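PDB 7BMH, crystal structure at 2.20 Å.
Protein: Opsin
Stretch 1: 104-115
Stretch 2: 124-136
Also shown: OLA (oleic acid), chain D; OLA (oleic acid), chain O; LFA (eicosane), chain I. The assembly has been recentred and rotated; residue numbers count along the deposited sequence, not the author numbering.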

ATOM      1  N   GLY A 104       9.507  12.584 -11.884  1.00 33.76           N
ATOM      2  CA  GLY A 104       9.293  11.859 -13.124  1.00 23.53           C
ATOM      3  C   GLY A 104       9.979  10.518 -13.268  1.00 28.60           C
ATOM      4  O   GLY A 104      10.180  10.072 -14.403  1.00 32.68           O
ATOM      5  N   HIS A 105      10.336   9.849 -12.172  1.00 24.84           N
ATOM      6  CA  HIS A 105      10.991   8.545 -12.225  1.00 31.03           C
ATOM      7  C   HIS A 105      10.077   7.428 -11.730  1.00 31.63           C
ATOM      8  O   HIS A 105       9.134   7.650 -10.967  1.00 27.48           O
ATOM      9  CB  HIS A 105      12.286   8.553 -11.411  1.00 27.50           C
ATOM     10  CG  HIS A 105      13.265   9.565 -11.900  1.00 27.42           C
ATOM     11  ND1 HIS A 105      13.380  10.816 -11.337  1.00 29.83           N
ATOM     12  CD2 HIS A 105      14.111   9.543 -12.956  1.00 27.51           C
ATOM     13  CE1 HIS A 105      14.297  11.504 -11.993  1.00 29.04           C
ATOM     14  NE2 HIS A 105      14.756  10.756 -12.979  1.00 33.07           N
ATOM     15  N   GLY A 106      10.391   6.209 -12.163  1.00 30.86           N
ATOM     16  CA  GLY A 106       9.569   5.063 -11.834  1.00 31.05           C
ATOM     17  C   GLY A 106       8.252   5.024 -12.579  1.00 34.75           C
ATOM     18  O   GLY A 106       7.270   4.490 -12.060  1.00 27.91           O
ATOM     19  N   VAL A 107       8.200   5.590 -13.782  1.00 29.17           N
ATOM     20  CA  VAL A 107       6.978   5.647 -14.574  1.00 33.69           C
ATOM     21  C   VAL A 107       7.260   5.048 -15.941  1.00 35.47           C
ATOM     22  O   VAL A 107       8.309   5.306 -16.536  1.00 33.21           O
ATOM     23  CB  VAL A 107       6.450   7.087 -14.726  1.00 38.44           C
ATOM     24  CG1 VAL A 107       5.011   7.066 -15.206  1.00 35.73           C
ATOM     25  CG2 VAL A 107       6.567   7.830 -13.417  1.00 39.30           C
ATOM     26  N   ALA A 108       6.324   4.246 -16.437  1.00 38.09           N
ATOM     27  CA  ALA A 108       6.412   3.675 -17.768  1.00 32.55           C
ATOM     28  C   ALA A 108       5.150   4.030 -18.541  1.00 38.61           C
ATOM     29  O   ALA A 108       4.075   4.222 -17.966  1.00 37.84           O
ATOM     30  CB  ALA A 108       6.590   2.155 -17.720  1.00 41.02           C
ATOM     31  N   LEU A 109       5.291   4.148 -19.850  1.00 43.98           N
ATOM     32  CA  LEU A 109       4.149   4.418 -20.707  1.00 44.91           C
ATOM     33  C   LEU A 109       3.615   3.081 -21.191  1.00 48.41           C
ATOM     34  O   LEU A 109       4.363   2.278 -21.758  1.00 53.57           O
ATOM     35  CB  LEU A 109       4.538   5.316 -21.880  1.00 47.39           C
ATOM     36  CG  LEU A 109       3.545   6.423 -22.214  1.00 49.81           C
ATOM     37  CD1 LEU A 109       3.114   7.136 -20.939  1.00 47.76           C
ATOM     38  CD2 LEU A 109       4.174   7.403 -23.178  1.00 40.78           C
ATOM     39  N   ASN A 110       2.339   2.827 -20.928  1.00 47.42           N
ATOM     40  CA  ASN A 110       1.676   1.601 -21.340  1.00 40.22           C
ATOM     41  C   ASN A 110       0.830   1.897 -22.569  1.00 41.69           C
ATOM     42  O   ASN A 110      -0.027   2.784 -22.533  1.00 43.86           O
ATOM     43  CB  ASN A 110       0.807   1.056 -20.211  1.00 45.24           C
ATOM     44  CG  ASN A 110       0.271  -0.326 -20.501  1.00 49.95           C
ATOM     45  OD1 ASN A 110       0.956  -1.157 -21.098  1.00 59.88           O
ATOM     46  ND2 ASN A 110      -0.963  -0.582 -20.079  1.00 48.68           N
ATOM     47  N   LYS A 111       1.074   1.168 -23.653  1.00 51.96           N
ATOM     48  CA  LYS A 111       0.252   1.290 -24.849  1.00 54.22           C
ATOM     49  C   LYS A 111      -0.906   0.311 -24.753  1.00 52.67           C
ATOM     50  O   LYS A 111      -0.698  -0.884 -24.507  1.00 50.40           O
ATOM     51  CB  LYS A 111       1.062   1.029 -26.120  1.00 55.95           C
ATOM     52  CG  LYS A 111       0.232   1.127 -27.393  1.00 62.37           C
ATOM     53  CD  LYS A 111       1.095   1.036 -28.645  1.00 65.56           C
ATOM     54  N   ILE A 112      -2.122   0.822 -24.935  1.00 52.46           N
ATOM     55  CA  ILE A 112      -3.340   0.030 -24.811  1.00 54.76           C
ATOM     56  C   ILE A 112      -4.150   0.204 -26.089  1.00 56.20           C
ATOM     57  O   ILE A 112      -4.483   1.334 -26.465  1.00 53.82           O
ATOM     58  CB  ILE A 112      -4.168   0.445 -23.586  1.00 51.08           C
ATOM     59  CG1 ILE A 112      -3.281   0.501 -22.336  1.00 46.24           C
ATOM     60  CG2 ILE A 112      -5.352  -0.497 -23.410  1.00 52.17           C
ATOM     61  CD1 ILE A 112      -3.805   1.417 -21.244  1.00 43.36           C
ATOM     62  N   VAL A 113      -4.466  -0.907 -26.752  1.00 58.15           N
ATOM     63  CA  VAL A 113      -5.292  -0.900 -27.954  1.00 60.00           C
ATOM     64  C   VAL A 113      -6.698  -1.332 -27.568  1.00 66.75           C
ATOM     65  O   VAL A 113      -6.877  -2.361 -26.904  1.00 68.96           O
ATOM     66  CB  VAL A 113      -4.710  -1.818 -29.041  1.00 62.86           C
ATOM     67  CG1 VAL A 113      -5.427  -1.584 -30.361  1.00 70.14           C
ATOM     68  CG2 VAL A 113      -3.218  -1.587 -29.191  1.00 61.34           C
ATOM     69  N   ILE A 114      -7.695  -0.554 -27.989  1.00 68.50           N
ATOM     70  CA  ILE A 114      -9.079  -0.710 -27.546  1.00 67.90           C
ATOM     71  C   ILE A 114      -9.937  -1.078 -28.751  1.00 74.47           C
ATOM     72  O   ILE A 114     -10.186  -0.238 -29.628  1.00 69.71           O
ATOM     73  CB  ILE A 114      -9.603   0.563 -26.873  1.00 68.07           C
ATOM     74  CG1 ILE A 114      -8.686   0.965 -25.719  1.00 70.86           C
ATOM     75  CG2 ILE A 114     -11.032   0.363 -26.402  1.00 71.65           C
ATOM     76  CD1 ILE A 114      -9.076   2.265 -25.068  1.00 68.36           C
ATOM     77  N   ARG A 115     -10.422  -2.320 -28.775  1.00 79.82           N
ATOM     78  CA  ARG A 115     -11.200  -2.840 -29.894  1.00 75.55           C
ATOM     79  C   ARG A 115     -12.679  -2.535 -29.687  1.00 71.28           C
ATOM     80  O   ARG A 115     -13.264  -2.934 -28.676  1.00 74.28           O
ATOM     81  CB  ARG A 115     -10.983  -4.345 -30.042  1.00 70.03           C
ATOM     82  N   THR A 124     -13.186  -1.756 -35.019  1.00 77.67           N
ATOM     83  CA  THR A 124     -12.246  -0.650 -35.112  1.00 78.13           C
ATOM     84  C   THR A 124     -11.379  -0.590 -33.860  1.00 77.28           C
ATOM     85  O   THR A 124     -11.731  -1.126 -32.805  1.00 72.90           O
ATOM     86  CB  THR A 124     -12.985   0.678 -35.309  1.00 72.79           C
ATOM     87  OG1 THR A 124     -13.918   0.866 -34.238  1.00 74.57           O
ATOM     88  CG2 THR A 124     -13.735   0.675 -36.631  1.00 70.65           C
ATOM     89  N   TYR A 125     -10.231   0.078 -33.987  1.00 76.39           N
ATOM     90  CA  TYR A 125      -9.222   0.109 -32.938  1.00 77.55           C
ATOM     91  C   TYR A 125      -8.843   1.545 -32.598  1.00 78.55           C
ATOM     92  O   TYR A 125      -8.817   2.423 -33.465  1.00 79.22           O
ATOM     93  CB  TYR A 125      -7.955  -0.659 -33.350  1.00 75.40           C
ATOM     94  CG  TYR A 125      -8.138  -2.152 -33.557  1.00 80.22           C
ATOM     95  CD1 TYR A 125      -7.645  -3.066 -32.631  1.00 78.80           C
ATOM     96  CD2 TYR A 125      -8.784  -2.648 -34.686  1.00 79.02           C
ATOM     97  CE1 TYR A 125      -7.796  -4.428 -32.818  1.00 81.23           C
ATOM     98  CE2 TYR A 125      -8.941  -4.011 -34.879  1.00 77.27           C
ATOM     99  CZ  TYR A 125      -8.445  -4.894 -33.942  1.00 79.24           C
ATOM    100  OH  TYR A 125      -8.597  -6.246 -34.124  1.00 81.41           O
ATOM    101  N   GLU A 126      -8.546   1.770 -31.317  1.00 78.13           N
ATOM    102  CA  GLU A 126      -7.979   3.019 -30.830  1.00 74.41           C
ATOM    103  C   GLU A 126      -6.777   2.698 -29.948  1.00 68.70           C
ATOM    104  O   GLU A 126      -6.647   1.583 -29.433  1.00 70.70           O
ATOM    105  CB  GLU A 126      -9.013   3.840 -30.045  1.00 80.50           C
ATOM    106  CG  GLU A 126     -10.307   4.097 -30.799  1.00 81.80           C
ATOM    107  N   THR A 127      -5.891   3.678 -29.771  1.00 67.34           N
ATOM    108  CA  THR A 127      -4.665   3.478 -28.999  1.00 64.38           C
ATOM    109  C   THR A 127      -4.560   4.519 -27.894  1.00 61.31           C
ATOM    110  O   THR A 127      -4.538   5.723 -28.172  1.00 62.60           O
ATOM    111  CB  THR A 127      -3.427   3.536 -29.894  1.00 61.73           C
ATOM    112  OG1 THR A 127      -3.518   2.515 -30.896  1.00 70.72           O
ATOM    113  CG2 THR A 127      -2.169   3.307 -29.064  1.00 60.11           C
ATOM    114  N   VAL A 128      -4.474   4.051 -26.649  1.00 62.29           N
ATOM    115  CA  VAL A 128      -4.278   4.898 -25.475  1.00 60.78           C
ATOM    116  C   VAL A 128      -2.900   4.613 -24.893  1.00 50.03           C
ATOM    117  O   VAL A 128      -2.471   3.454 -24.830  1.00 51.46           O
ATOM    118  CB  VAL A 128      -5.372   4.664 -24.412  1.00 50.71           C
ATOM    119  CG1 VAL A 128      -5.128   5.535 -23.194  1.00 50.40           C
ATOM    120  CG2 VAL A 128      -6.746   4.943 -24.985  1.00 56.52           C
ATOM    121  N   TYR A 129      -2.209   5.672 -24.472  1.00 50.14           N
ATOM    122  CA  TYR A 129      -0.942   5.575 -23.750  1.00 46.70           C
ATOM    123  C   TYR A 129      -1.167   6.105 -22.337  1.00 44.84           C
ATOM    124  O   TYR A 129      -1.379   7.308 -22.149  1.00 50.63           O
ATOM    125  CB  TYR A 129       0.163   6.362 -24.452  1.00 47.27           C
ATOM    126  CG  TYR A 129       0.638   5.782 -25.766  1.00 51.17           C
ATOM    127  CD1 TYR A 129       1.637   4.812 -25.801  1.00 50.16           C
ATOM    128  CD2 TYR A 129       0.100   6.217 -26.975  1.00 55.02           C
ATOM    129  CE1 TYR A 129       2.076   4.281 -27.005  1.00 52.33           C
ATOM    130  CE2 TYR A 129       0.534   5.694 -28.182  1.00 54.48           C
ATOM    131  CZ  TYR A 129       1.520   4.728 -28.191  1.00 57.02           C
ATOM    132  OH  TYR A 129       1.947   4.212 -29.393  1.00 59.76           O
ATOM    133  N   ARG A 130      -1.117   5.222 -21.347  1.00 38.88           N
ATOM    134  CA  ARG A 130      -1.357   5.601 -19.962  1.00 35.78           C
ATOM    135  C   ARG A 130      -0.104   5.370 -19.135  1.00 34.28           C
ATOM    136  O   ARG A 130       0.507   4.301 -19.216  1.00 35.04           O
ATOM    137  CB  ARG A 130      -2.526   4.818 -19.367  1.00 33.22           C
ATOM    138  CG  ARG A 130      -2.964   5.341 -18.019  1.00 32.28           C
ATOM    139  CD  ARG A 130      -4.156   4.589 -17.447  1.00 32.64           C
ATOM    140  NE  ARG A 130      -4.372   5.000 -16.064  1.00 32.40           N
ATOM    141  CZ  ARG A 130      -5.398   5.728 -15.639  1.00 34.34           C
ATOM    142  NH1 ARG A 130      -5.491   6.058 -14.355  1.00 30.86           N
ATOM    143  NH2 ARG A 130      -6.342   6.102 -16.486  1.00 34.77           N
ATOM    144  N   GLN A 131       0.272   6.370 -18.344  1.00 29.62           N
ATOM    145  CA  GLN A 131       1.376   6.206 -17.406  1.00 38.23           C
ATOM    146  C   GLN A 131       1.042   5.146 -16.365  1.00 33.36           C
ATOM    147  O   GLN A 131      -0.033   5.177 -15.763  1.00 34.74           O
ATOM    148  CB  GLN A 131       1.667   7.527 -16.692  1.00 32.98           C
ATOM    149  CG  GLN A 131       2.407   8.582 -17.492  1.00 29.33           C
ATOM    150  CD  GLN A 131       2.597   9.860 -16.686  1.00 39.96           C
ATOM    151  OE1 GLN A 131       1.670  10.326 -16.014  1.00 31.43           O
ATOM    152  NE2 GLN A 131       3.803  10.432 -16.743  1.00 39.19           N
ATOM    153  N   VAL A 132       1.971   4.224 -16.118  1.00 30.57           N
ATOM    154  CA  VAL A 132       1.847   3.314 -14.987  1.00 35.90           C
ATOM    155  C   VAL A 132       3.039   3.537 -14.067  1.00 33.75           C
ATOM    156  O   VAL A 132       4.201   3.492 -14.498  1.00 32.80           O
ATOM    157  CB  VAL A 132       1.686   1.836 -15.413  1.00 36.00           C
ATOM    158  CG1 VAL A 132       1.750   1.673 -16.919  1.00 39.97           C
ATOM    159  CG2 VAL A 132       2.648   0.909 -14.678  1.00 28.85           C
ATOM    160  N   TYR A 133       2.734   3.819 -12.803  1.00 36.06           N
ATOM    161  CA  TYR A 133       3.715   4.259 -11.814  1.00 30.07           C
ATOM    162  C   TYR A 133       4.226   3.031 -11.078  1.00 23.38           C
ATOM    163  O   TYR A 133       3.819   2.726  -9.964  1.00 25.06           O
ATOM    164  CB  TYR A 133       3.079   5.263 -10.860  1.00 29.16           C
ATOM    165  CG  TYR A 133       3.057   6.671 -11.393  1.00 30.59           C
ATOM    166  CD1 TYR A 133       3.912   7.631 -10.874  1.00 37.47           C
ATOM    167  CD2 TYR A 133       2.202   7.040 -12.421  1.00 29.23           C
ATOM    168  CE1 TYR A 133       3.917   8.914 -11.357  1.00 32.16           C
ATOM    169  CE2 TYR A 133       2.195   8.341 -12.915  1.00 31.48           C
ATOM    170  CZ  TYR A 133       3.064   9.268 -12.371  1.00 35.23           C
ATOM    171  OH  TYR A 133       3.111  10.563 -12.822  1.00 30.56           O
ATOM    172  N   TYR A 134       5.135   2.306 -11.724  1.00 28.14           N
ATOM    173  CA  TYR A 134       5.610   1.071 -11.117  1.00 27.65           C
ATOM    174  C   TYR A 134       6.463   1.310  -9.878  1.00 30.04           C
ATOM    175  O   TYR A 134       6.732   0.348  -9.141  1.00 25.07           O
ATOM    176  CB  TYR A 134       6.377   0.234 -12.141  1.00 30.46           C
ATOM    177  CG  TYR A 134       7.667   0.823 -12.625  1.00 28.39           C
ATOM    178  CD1 TYR A 134       8.850   0.619 -11.921  1.00 29.52           C
ATOM    179  CD2 TYR A 134       7.714   1.570 -13.800  1.00 30.46           C
ATOM    180  CE1 TYR A 134      10.051   1.154 -12.367  1.00 36.77           C
ATOM    181  CE2 TYR A 134       8.903   2.113 -14.257  1.00 36.78           C
ATOM    182  CZ  TYR A 134      10.075   1.896 -13.538  1.00 38.49           C
ATOM    183  OH  TYR A 134      11.269   2.426 -13.984  1.00 40.13           O
ATOM    184  N   ALA A 135       6.885   2.559  -9.630  1.00 29.07           N
ATOM    185  CA  ALA A 135       7.552   2.894  -8.377  1.00 27.06           C
ATOM    186  C   ALA A 135       6.743   2.434  -7.172  1.00 23.19           C
ATOM    187  O   ALA A 135       7.324   2.078  -6.141  1.00 24.57           O
ATOM    188  CB  ALA A 135       7.800   4.404  -8.289  1.00 24.63           C
ATOM    189  N   ARG A 136       5.408   2.417  -7.284  1.00 23.88           N
ATOM    190  CA  ARG A 136       4.589   2.011  -6.145  1.00 21.27           C
ATOM    191  C   ARG A 136       4.822   0.548  -5.785  1.00 24.50           C
ATOM    192  O   ARG A 136       4.867   0.199  -4.597  1.00 26.88           O
ATOM    193  CB  ARG A 136       3.101   2.263  -6.430  1.00 25.77           C
ATOM    194  CG  ARG A 136       2.724   3.717  -6.652  1.00 24.29           C
ATOM    195  CD  ARG A 136       1.239   3.868  -6.936  1.00 29.89           C
ATOM    196  NE  ARG A 136       0.886   5.239  -7.319  1.00 26.56           N
ATOM    197  CZ  ARG A 136       0.884   6.269  -6.479  1.00 28.69           C
ATOM    198  NH1 ARG A 136       1.228   6.095  -5.206  1.00 26.31           N
ATOM    199  NH2 ARG A 136       0.550   7.479  -6.911  1.00 29.82           N
TER
HETATM  200  C1  OLA D 402      13.809   5.678 -13.386  1.00 44.47           C
HETATM  201  O1  OLA D 402      12.673   5.542 -13.900  1.00 41.71           O
HETATM  202  O2  OLA D 402      14.615   6.585 -13.706  1.00 47.24           O
HETATM  203  C2  OLA D 402      14.237   4.679 -12.325  1.00 37.96           C
HETATM  204  C3  OLA D 402      13.211   4.472 -11.259  1.00 42.24           C
HETATM  205  C4  OLA D 402      13.687   3.538 -10.163  1.00 41.20           C
HETATM  206  C5  OLA D 402      12.699   3.355  -9.036  1.00 41.89           C
HETATM  207  C6  OLA D 402      12.419   4.610  -8.251  1.00 32.55           C
HETATM  208  C7  OLA D 402      11.338   4.447  -7.196  1.00 26.00           C
HETATM  209  C8  OLA D 402      11.638   3.409  -6.168  1.00 22.22           C
HETATM  210  C9  OLA D 402      10.452   3.051  -5.327  1.00 24.61           C
HETATM  211  C10 OLA D 402      10.296   3.047  -4.022  1.00 23.04           C
HETATM  212  C11 OLA D 402      11.197   3.586  -2.955  1.00 29.48           C
HETATM  213  C12 OLA D 402      12.532   2.931  -2.879  1.00 27.65           C
HETATM  214  C13 OLA D 402      13.440   3.542  -1.825  1.00 36.58           C
HETATM  215  C14 OLA D 402      14.848   2.989  -1.817  1.00 50.78           C
HETATM  216  C1  OLA O 413      13.700   0.399 -15.449  1.00 60.76           C
HETATM  217  O1  OLA O 413      12.687   0.455 -16.177  1.00 62.76           O
HETATM  218  O2  OLA O 413      14.754   1.027 -15.693  1.00 63.12           O
HETATM  219  C2  OLA O 413      13.655  -0.506 -14.225  1.00 50.37           C
HETATM  220  C3  OLA O 413      14.071   0.109 -12.918  1.00 45.65           C
HETATM  221  C4  OLA O 413      13.890  -0.847 -11.744  1.00 44.71           C
HETATM  222  C5  OLA O 413      14.529  -0.399 -10.439  1.00 54.29           C
HETATM  223  C6  OLA O 413      14.359  -1.386  -9.301  1.00 49.20           C
HETATM  224  C7  OLA O 413      15.213  -1.115  -8.066  1.00 55.27           C
HETATM  225  C8  OLA O 413      14.939   0.187  -7.380  1.00 50.57           C
HETATM  226  C14 LFA I 407      11.493  -4.720  -8.924  1.00 44.81           C
HETATM  227  C15 LFA I 407      10.408  -4.261  -9.898  1.00 48.50           C
HETATM  228  C16 LFA I 407      10.993  -3.941 -11.278  1.00 41.53           C
HETATM  229  C17 LFA I 407      10.022  -3.031 -12.027  1.00 35.25           C
HETATM  230  C18 LFA I 407       9.965  -3.381 -13.514  1.00 43.38           C
HETATM  231  C19 LFA I 407       9.506  -2.163 -14.317  1.00 38.65           C
HETATM  232  C20 LFA I 407       9.671  -2.432 -15.812  1.00 42.34           C
HETATM  233  O   HOH W   1      11.222   4.172 -16.402  1.00 43.45           O

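The two stretches form an antiparallel pair of strands, their N-to-C directions 149° apart, in a register that holds without a bulge from Ala-108 opposite Val-132 to Arg-115 opposite Tyr-125. Hydrogen-bonded and non-hydrogen-bonded pairs alternate. Ala-108 with Val-132, Asn-110 with Arg-130, Ile-112 with Val-128 and Ile-114 with Glu-126 each exchange two backbone hydrogen bonds, and the Ile-112 pair is the tightest: N of Ile-112 to O of Val-128 and N of Val-128 to O of Ile-112 both measure 2.7 Å. In the intervening pairs the CA atoms come closer, 4.5 Å between Val-113 CA and Thr-127 CA, and CA-H...O contacts fill the gaps, as from Tyr-129 CA to Asn-110 O at 3.2 Å.

Beyond the ladder, the backbone pairing is carried on by Gly-106, whose O accepts a hydrogen bond from Ala-135 N at 3.1 Å. Two features explain why glycine suits this site. Its phi of 73° is one that glycine adopts easily, and an ideal CB would lie 2.6 Å from Ala-135 CB, a clash. Gly-106 CA also sits over the face of the Tyr-134 ring, 4.0 Å from its centroid. Eicosane lies over the opposite face, with C19 3.7 Å from Tyr-134 CD1. The hydroxyl of the same residue is engaged too: Tyr-134 OH donates to a water at 3.0 Å, and that water donates to Val-107 O at 3.1 Å and to O1 of the chain D oleic acid at 3.2 Å. Gly-106 N donates to the same O1 at 2.9 Å, so the fatty acid's carboxyl group, water and both stretches meet at one point.

Side chains alternate between the two sheet faces. On the face of Ala-108, Asn-110, Ile-112 and Ile-114, packing runs diagonally as well as straight across: Ile-114 CD1 reaches Val-128 CG2 at 3.6 Å, and Asn-110 CB meets Val-132 CG1 at 3.5 Å. Arg-130 starts on this face, but its extended chain leads away and its guanidinium is hydrogen-bonded elsewhere in the structure.

On the other face, contacts again run both diagonally and straight across. Val-113 CG1 touches the edge of the diagonal Tyr-125 ring, 3.5 Å from CD1, although that tyrosine is poorly ordered. Lys-111, modelled as far as CD, places CG 3.6 Å from CG2 of its diagonal neighbour Thr-127 and CD 3.4 Å from OH of its direct partner Tyr-129. Past the ladder, Val-107 CG2 sits over the face of the Tyr-133 ring, 3.8 Å from its centroid.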